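Local coordinates for RIM-binding protein, isoform F (Drosophila melanogaster, PDB 4Z8A), which probably works as a scaffold at the synaptic active zone, its third SH3 domain binding a peptide derived from the calcium channel Cacophony, at residues D50-E53 against D54-M58. Residues are numbered along the deposited sequence; the frame is centred on the assembly and turned at random.
Sequences DMDE and DGFYM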
loop_
_atom_site.group_PDB
_atom_site.type_symbol
_atom_site.label_atom_id
_atom_site.label_comp_id
_atom_site.label_asym_id
_atom_site.label_seq_id
_atom_site.Cartn_x
_atom_site.Cartn_y
_atom_site.Cartn_z
ATOM N N ASP A 50 4.110 -9.642 -0.862
ATOM C CA ASP A 50 4.396 -8.845 -2.058
ATOM C C ASP A 50 3.215 -7.965 -2.474
ATOM O O ASP A 50 2.094 -8.224 -2.075
ATOM C CB ASP A 50 4.741 -9.747 -3.247
ATOM C CG ASP A 50 5.683 -10.882 -2.889
ATOM O OD1 ASP A 50 6.623 -10.664 -2.100
ATOM O OD2 ASP A 50 5.489 -11.996 -3.422
ATOM N N MET A 51 3.455 -6.956 -3.310
ATOM C CA MET A 51 2.317 -6.229 -3.874
ATOM C C MET A 51 1.547 -7.160 -4.808
ATOM O O MET A 51 2.105 -8.099 -5.365
ATOM C CB MET A 51 2.760 -4.949 -4.606
ATOM C CG MET A 51 3.418 -5.130 -5.953
ATOM S SD MET A 51 3.662 -3.550 -6.841
ATOM C CE MET A 51 4.723 -2.637 -5.721
ATOM N N ASP A 52 0.253 -6.919 -4.955
ATOM C CA ASP A 52 -0.535 -7.746 -5.865
ATOM C C ASP A 52 -0.340 -7.246 -7.289
ATOM O O ASP A 52 0.392 -6.279 -7.528
ATOM C CB ASP A 52 -2.040 -7.790 -5.465
ATOM C CG ASP A 52 -2.748 -6.432 -5.546
ATOM O OD1 ASP A 52 -2.292 -5.528 -6.286
ATOM O OD2 ASP A 52 -3.821 -6.298 -4.892
ATOM N N GLU A 53 -0.986 -7.903 -8.248
ATOM C CA GLU A 53 -0.764 -7.564 -9.640
ATOM C C GLU A 53 -1.281 -6.173 -10.011
ATOM O O GLU A 53 -0.929 -5.652 -11.065
ATOM C CB GLU A 53 -1.388 -8.628 -10.541
ATOM C CG GLU A 53 -2.851 -8.891 -10.297
ATOM C CD GLU A 53 -3.394 -9.998 -11.186
ATOM O OE1 GLU A 53 -2.668 -10.443 -12.104
ATOM O OE2 GLU A 53 -4.544 -10.423 -10.965
ATOM N N ASP A 54 -2.068 -5.554 -9.133
ATOM C CA ASP A 54 -2.604 -4.219 -9.392
ATOM C C ASP A 54 -1.793 -3.120 -8.731
ATOM O O ASP A 54 -2.052 -1.936 -8.938
ATOM C CB ASP A 54 -4.052 -4.124 -8.917
ATOM C CG ASP A 54 -4.948 -5.147 -9.585
ATOM O OD1 ASP A 54 -4.813 -5.351 -10.812
ATOM O OD2 ASP A 54 -5.777 -5.737 -8.878
ATOM N N GLY A 55 -0.816 -3.513 -7.922
ATOM C CA GLY A 55 0.005 -2.537 -7.243
ATOM C C GLY A 55 -0.304 -2.268 -5.783
ATOM O O GLY A 55 0.255 -1.342 -5.194
ATOM N N PHE A 56 -1.183 -3.062 -5.179
ATOM C CA PHE A 56 -1.559 -2.836 -3.783
ATOM C C PHE A 56 -0.871 -3.802 -2.827
ATOM O O PHE A 56 -0.654 -4.967 -3.166
ATOM C CB PHE A 56 -3.089 -2.963 -3.606
ATOM C CG PHE A 56 -3.851 -1.799 -4.192
ATOM C CD1 PHE A 56 -4.084 -1.731 -5.549
ATOM C CD2 PHE A 56 -4.274 -0.753 -3.389
ATOM C CE1 PHE A 56 -4.741 -0.646 -6.094
ATOM C CE2 PHE A 56 -4.958 0.319 -3.916
ATOM C CZ PHE A 56 -5.167 0.383 -5.288
ATOM N N TYR A 57 -0.533 -3.314 -1.635
ATOM C CA TYR A 57 -0.027 -4.195 -0.572
ATOM C C TYR A 57 -1.146 -4.523 0.387
ATOM O O TYR A 57 -1.980 -3.673 0.635
ATOM C CB TYR A 57 1.071 -3.536 0.243
ATOM C CG TYR A 57 2.350 -3.221 -0.520
ATOM C CD1 TYR A 57 3.201 -4.231 -0.925
ATOM C CD2 TYR A 57 2.717 -1.909 -0.781
ATOM C CE1 TYR A 57 4.390 -3.945 -1.601
ATOM C CE2 TYR A 57 3.890 -1.620 -1.460
ATOM C CZ TYR A 57 4.711 -2.643 -1.873
ATOM O OH TYR A 57 5.894 -2.355 -2.533
ATOM N N MET A 58 -1.111 -5.706 0.993
ATOM C CA MET A 58 -1.949 -5.945 2.178
ATOM C C MET A 58 -1.274 -5.312 3.390
ATOM O O MET A 58 -0.154 -5.666 3.704
ATOM C CB MET A 58 -2.156 -7.428 2.430
ATOM C CG MET A 58 -2.898 -7.707 3.759
ATOM S SD MET A 58 -4.562 -6.975 3.831
ATOM C CE MET A 58 -5.344 -7.715 2.394
HETATM O O HOH W 1 1.109 -7.245 0.219
HETATM O O HOH W 2 -5.845 -4.898 -6.127
#
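D52 turns its carboxylate back over the type I beta turn from D52 to G55, where OD1 accepts two backbone hydrogen bonds, from D54 N (2.9 Å), which makes an Asx turn, and from F56 N (2.9 Å). The donors approach from opposite faces of the carboxylate plane, which fixes its rotation; the bond from F56 is the straighter, 166° against 136°. A chi1 of 64° sets CG between the backbone N and carbonyl carbon and brings OD1 to both donors, a task suited to aspartate. G55 N to D52 O closes the turn itself, and the hydrogen bond from D52 N to F56 O (2.8 Å) joins the two arms. G55, with a positive phi, holds a conformation in which a CB would jam against the preceding carbonyl oxygen. Water joins D52 OD2 to D54 OD2, probably easing the repulsion between the carboxylates. With an alanine at D52, the N-H groups of D54 and F56 would probably lose their shared acceptor. M51 crosses Y57 at a slant: its CB lies 3.6 Å from CE1, and the flexible methionine chain, bent at chi3, carries CE to 3.4 Å from OH, at the far end of the tyrosine. This n-Src loop of the SH3 fold joins strand 44-48 to strand 56-61, whose F56 packs on L67 and P69 of strand 64-69 and offers its ring to a basic side chain of the bound peptide in a cation-pi contact.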